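Local coordinates for peptidase S9 prolyl oligopeptidase catalytic domain-containing protein (Pyrococcus horikoshii, PDB 4HXF), which probably acts as a serine peptidase of the prolyl oligopeptidase family, an acylaminoacyl peptidase that assembles into a self-compartmentalizing hexamer, at residues A378-Y392 and G407-G420. Residues are numbered along the deposited sequence; the frame is centred on the assembly and turned at random.
Sequences APVIVFVHGGPKGMY and GYYIVYVNPRGSNG. With Y3A (N-[(benzyloxy)carbonyl]glycyl-N-[(2S,3R)-4-chloro-3-hydroxy-1-phenylbutan-2-yl]glycinamide), chain B.
His385 NE2 donates to Ser418 OG at 2.7 Å, in the plane of the imidazole, while ND1, likewise in plane, donates to Gly386 O at 2.7 Å. With both nitrogens acting as donors, the ring is likely to carry a positive charge. Its CG lies between the backbone N and the carbonyl carbon (chi1 63°), turning the ring back over its own loop, where the Gly390-Met391 peptide covers one face. Ser418 OG in turn donates to Pro415 O, within the type II turn from Pro415 to Ser418. A leucine in place of His385 would probably cost Ser418 OG its donor and leave Gly386 O with little more than a weak bond from Gly390 N, the loop less firmly shaped. Next door, the Asn414 amide grips the backbone of Tyr392 twice: OD1 accepts from Tyr392 N through a lone pair (2.9 Å), and ND2 donates to Tyr392 O. The Tyr412 ring turns its edge to the face of Tyr392, planes at 68°. Farther back, strands 378-384 and 409-413 pair in parallel, neighbours in a beta-alpha-beta crossover through helix 398-405 inside the alpha/beta-hydrolase sheet; Ile381 CD1 sits over the Tyr408 ring, 4.0 Å from its centroid. Polar bonds thus shape the loop whose Gly387 N holds inhibitor O4 (2.8 Å), consistent with an oxyanion-hole role.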
# COMPACT_ATOMS: atom_id res chain seq x y z
N ALA A 378 -47.32 26.61 -22.35
CA ALA A 378 -46.20 25.96 -21.72
C ALA A 378 -46.70 25.14 -20.55
O ALA A 378 -47.63 25.56 -19.86
CB ALA A 378 -45.10 26.95 -21.22
N PRO A 379 -46.02 24.00 -20.29
CA PRO A 379 -46.36 23.20 -19.12
C PRO A 379 -46.01 23.94 -17.81
O PRO A 379 -45.22 24.91 -17.82
CB PRO A 379 -45.57 21.90 -19.30
CG PRO A 379 -44.34 22.38 -20.07
CD PRO A 379 -44.81 23.51 -20.95
N VAL A 380 -46.51 23.40 -16.70
CA VAL A 380 -46.45 24.06 -15.39
C VAL A 380 -45.95 23.06 -14.37
O VAL A 380 -46.52 22.02 -14.26
CB VAL A 380 -47.86 24.61 -14.98
CG1 VAL A 380 -47.80 25.35 -13.64
CG2 VAL A 380 -48.45 25.51 -16.13
N ILE A 381 -44.98 23.45 -13.54
CA ILE A 381 -44.61 22.69 -12.36
C ILE A 381 -44.99 23.48 -11.09
O ILE A 381 -44.48 24.65 -10.90
CB ILE A 381 -43.12 22.41 -12.26
CG1 ILE A 381 -42.69 21.60 -13.53
CG2 ILE A 381 -42.83 21.51 -11.04
CD1 ILE A 381 -41.17 21.41 -13.72
N VAL A 382 -45.82 22.85 -10.27
CA VAL A 382 -46.17 23.38 -8.95
C VAL A 382 -45.17 22.85 -7.94
O VAL A 382 -45.02 21.61 -7.81
CB VAL A 382 -47.58 23.00 -8.55
CG1 VAL A 382 -47.94 23.60 -7.15
CG2 VAL A 382 -48.59 23.54 -9.60
N PHE A 383 -44.48 23.77 -7.22
CA PHE A 383 -43.61 23.36 -6.16
C PHE A 383 -44.27 23.61 -4.78
O PHE A 383 -44.89 24.66 -4.61
CB PHE A 383 -42.30 24.15 -6.15
CG PHE A 383 -41.30 23.69 -7.20
CD1 PHE A 383 -40.13 23.03 -6.79
CD2 PHE A 383 -41.49 23.97 -8.54
CE1 PHE A 383 -39.20 22.67 -7.75
CE2 PHE A 383 -40.54 23.63 -9.53
CZ PHE A 383 -39.42 22.96 -9.10
N VAL A 384 -44.10 22.67 -3.86
CA VAL A 384 -44.63 22.82 -2.53
C VAL A 384 -43.51 22.73 -1.55
O VAL A 384 -42.76 21.72 -1.47
CB VAL A 384 -45.67 21.67 -2.21
CG1 VAL A 384 -46.25 21.83 -0.76
CG2 VAL A 384 -46.79 21.68 -3.30
N HIS A 385 -43.39 23.74 -0.69
CA HIS A 385 -42.28 23.74 0.26
C HIS A 385 -42.56 22.77 1.44
O HIS A 385 -43.74 22.36 1.72
CB HIS A 385 -41.94 25.15 0.86
CG HIS A 385 -43.02 25.82 1.68
ND1 HIS A 385 -43.35 25.37 2.97
CD2 HIS A 385 -43.74 26.97 1.46
CE1 HIS A 385 -44.27 26.17 3.46
NE2 HIS A 385 -44.54 27.17 2.57
N GLY A 386 -41.45 22.43 2.12
CA GLY A 386 -41.55 21.54 3.30
C GLY A 386 -42.04 22.22 4.59
O GLY A 386 -42.44 23.43 4.60
N GLY A 387 -41.95 21.48 5.68
CA GLY A 387 -42.27 22.02 6.93
C GLY A 387 -43.24 21.16 7.69
O GLY A 387 -42.86 20.13 8.19
N PRO A 388 -44.47 21.62 7.92
CA PRO A 388 -45.21 22.60 7.12
C PRO A 388 -44.76 24.01 7.35
O PRO A 388 -45.04 24.83 6.50
CB PRO A 388 -46.70 22.45 7.50
CG PRO A 388 -46.72 21.52 8.66
CD PRO A 388 -45.40 20.77 8.73
N LYS A 389 -44.09 24.32 8.44
CA LYS A 389 -43.69 25.72 8.73
C LYS A 389 -42.33 26.05 8.02
O LYS A 389 -41.44 26.76 8.58
CB LYS A 389 -43.57 25.95 10.24
CG LYS A 389 -43.67 27.46 10.62
CD LYS A 389 -43.50 27.67 12.12
CE LYS A 389 -43.56 29.10 12.44
NZ LYS A 389 -43.20 29.43 13.89
N GLY A 390 -42.24 25.67 6.74
CA GLY A 390 -41.30 26.27 5.82
C GLY A 390 -41.79 27.55 5.17
O GLY A 390 -42.86 28.03 5.50
N MET A 391 -41.00 28.08 4.24
CA MET A 391 -41.41 29.33 3.62
C MET A 391 -40.72 29.47 2.27
O MET A 391 -39.48 29.27 2.18
CB MET A 391 -41.02 30.49 4.52
CG MET A 391 -41.62 31.84 4.04
SD MET A 391 -41.14 33.24 5.04
CE MET A 391 -39.42 33.38 4.51
N TYR A 392 -41.49 29.74 1.22
CA TYR A 392 -40.96 30.11 -0.06
C TYR A 392 -40.99 31.65 -0.18
O TYR A 392 -41.70 32.36 0.52
CB TYR A 392 -41.83 29.60 -1.22
CG TYR A 392 -41.57 28.15 -1.64
CD1 TYR A 392 -42.61 27.38 -2.14
CD2 TYR A 392 -40.30 27.62 -1.68
CE1 TYR A 392 -42.42 26.07 -2.54
CE2 TYR A 392 -40.08 26.30 -2.11
CZ TYR A 392 -41.18 25.55 -2.58
OH TYR A 392 -40.93 24.27 -2.97
N GLY A 407 -38.36 25.60 -20.20
CA GLY A 407 -39.60 25.93 -20.89
C GLY A 407 -40.83 25.66 -20.00
O GLY A 407 -41.96 25.58 -20.52
N TYR A 408 -40.63 25.60 -18.69
CA TYR A 408 -41.76 25.40 -17.75
C TYR A 408 -42.13 26.65 -16.96
O TYR A 408 -41.25 27.38 -16.51
CB TYR A 408 -41.53 24.28 -16.72
CG TYR A 408 -41.20 22.89 -17.23
CD1 TYR A 408 -39.95 22.56 -17.77
CD2 TYR A 408 -42.18 21.90 -17.23
CE1 TYR A 408 -39.67 21.31 -18.29
CE2 TYR A 408 -41.88 20.63 -17.76
CZ TYR A 408 -40.67 20.34 -18.23
OH TYR A 408 -40.40 19.09 -18.71
N TYR A 409 -43.42 26.89 -16.85
CA TYR A 409 -43.91 27.75 -15.76
C TYR A 409 -43.57 27.08 -14.44
O TYR A 409 -43.69 25.87 -14.30
CB TYR A 409 -45.42 27.94 -15.80
CG TYR A 409 -45.90 29.02 -16.76
CD1 TYR A 409 -46.28 28.69 -18.06
CD2 TYR A 409 -46.00 30.35 -16.35
CE1 TYR A 409 -46.83 29.64 -18.91
CE2 TYR A 409 -46.51 31.31 -17.19
CZ TYR A 409 -46.92 30.94 -18.48
OH TYR A 409 -47.44 31.99 -19.26
N ILE A 410 -43.25 27.89 -13.46
CA ILE A 410 -43.02 27.45 -12.08
C ILE A 410 -44.02 28.25 -11.22
O ILE A 410 -44.16 29.49 -11.38
CB ILE A 410 -41.60 27.85 -11.63
CG1 ILE A 410 -40.53 27.44 -12.68
CG2 ILE A 410 -41.27 27.34 -10.24
CD1 ILE A 410 -40.47 25.92 -12.98
N VAL A 411 -44.74 27.52 -10.38
CA VAL A 411 -45.72 28.18 -9.50
C VAL A 411 -45.57 27.64 -8.10
O VAL A 411 -45.40 26.47 -7.87
CB VAL A 411 -47.16 28.08 -10.02
CG1 VAL A 411 -47.70 26.73 -10.13
CG2 VAL A 411 -48.13 28.95 -9.12
N TYR A 412 -45.68 28.52 -7.13
CA TYR A 412 -45.49 28.12 -5.73
C TYR A 412 -46.11 29.17 -4.75
O TYR A 412 -46.16 30.38 -5.07
CB TYR A 412 -44.01 27.94 -5.43
CG TYR A 412 -43.04 29.11 -5.65
CD1 TYR A 412 -42.40 29.32 -6.86
CD2 TYR A 412 -42.80 30.01 -4.66
CE1 TYR A 412 -41.56 30.39 -7.00
CE2 TYR A 412 -41.87 31.07 -4.81
CZ TYR A 412 -41.25 31.19 -6.02
OH TYR A 412 -40.37 32.27 -6.10
N VAL A 413 -46.68 28.67 -3.64
CA VAL A 413 -47.35 29.59 -2.71
C VAL A 413 -46.90 29.29 -1.30
O VAL A 413 -46.29 28.26 -1.01
CB VAL A 413 -48.93 29.47 -2.81
CG1 VAL A 413 -49.33 29.55 -4.34
CG2 VAL A 413 -49.49 28.13 -2.11
N ASN A 414 -47.32 30.20 -0.38
CA ASN A 414 -47.16 29.92 1.07
C ASN A 414 -48.55 29.62 1.66
O ASN A 414 -49.31 30.56 2.03
CB ASN A 414 -46.50 31.10 1.76
CG ASN A 414 -44.99 31.12 1.60
OD1 ASN A 414 -44.37 30.05 1.54
ND2 ASN A 414 -44.35 32.34 1.60
N PRO A 415 -48.93 28.35 1.75
CA PRO A 415 -50.29 28.06 2.28
C PRO A 415 -50.29 28.30 3.78
O PRO A 415 -49.20 28.44 4.42
CB PRO A 415 -50.46 26.57 2.02
CG PRO A 415 -49.09 26.06 1.87
CD PRO A 415 -48.18 27.14 1.32
N ARG A 416 -51.45 28.34 4.40
CA ARG A 416 -51.48 28.33 5.85
C ARG A 416 -50.73 27.13 6.40
O ARG A 416 -50.59 26.06 5.81
CB ARG A 416 -52.95 28.35 6.34
CG ARG A 416 -53.71 26.97 6.22
CD ARG A 416 -55.21 27.19 6.34
NE ARG A 416 -55.68 27.92 5.17
CZ ARG A 416 -56.74 28.68 5.10
NH1 ARG A 416 -57.58 28.80 6.15
NH2 ARG A 416 -57.03 29.31 4.00
N GLY A 417 -50.05 27.46 7.50
CA GLY A 417 -49.03 26.61 8.07
C GLY A 417 -47.62 27.13 7.82
O GLY A 417 -46.70 26.75 8.56
N SER A 418 -47.39 27.93 6.77
CA SER A 418 -46.07 28.42 6.42
C SER A 418 -45.54 29.37 7.48
O SER A 418 -46.34 30.09 8.20
CB SER A 418 -46.10 29.16 5.13
OG SER A 418 -46.54 28.38 4.00
N ASN A 419 -44.24 29.44 7.55
CA ASN A 419 -43.58 30.58 8.22
C ASN A 419 -43.69 31.85 7.46
O ASN A 419 -44.01 31.87 6.29
CB ASN A 419 -42.08 30.25 8.46
CG ASN A 419 -41.57 30.79 9.80
OD1 ASN A 419 -42.18 31.69 10.39
ND2 ASN A 419 -40.51 30.17 10.31
N GLY A 420 -43.49 32.98 8.16
CA GLY A 420 -43.42 34.27 7.56
C GLY A 420 -44.59 35.20 7.75
O GLY A 420 -44.61 36.35 7.28
N3 Y3A B . -38.57 20.72 10.69
CA3 Y3A B . -39.82 20.03 10.36
C3 Y3A B . -39.41 18.87 9.45
O3 Y3A B . -38.31 18.36 9.34
C4 Y3A B . -39.62 18.13 6.13
O4 Y3A B . -40.55 19.08 5.74
CA4 Y3A B . -40.14 17.47 7.40
N4 Y3A B . -40.45 18.58 8.34
CB4 Y3A B . -41.54 16.80 7.29
CG4 Y3A B . -42.02 16.18 8.57
CD1 Y3A B . -41.40 15.11 9.22
CD2 Y3A B . -43.20 16.64 9.13
CE1 Y3A B . -41.88 14.55 10.39
CE2 Y3A B . -43.69 16.10 10.31
CZ4 Y3A B . -43.03 15.09 10.94
C15 Y3A B . -38.07 18.40 6.09
O HOH W 1 -46.95 25.83 -3.26
O HOH W 2 -45.80 25.47 -0.66
O HOH W 3 -39.21 28.19 8.46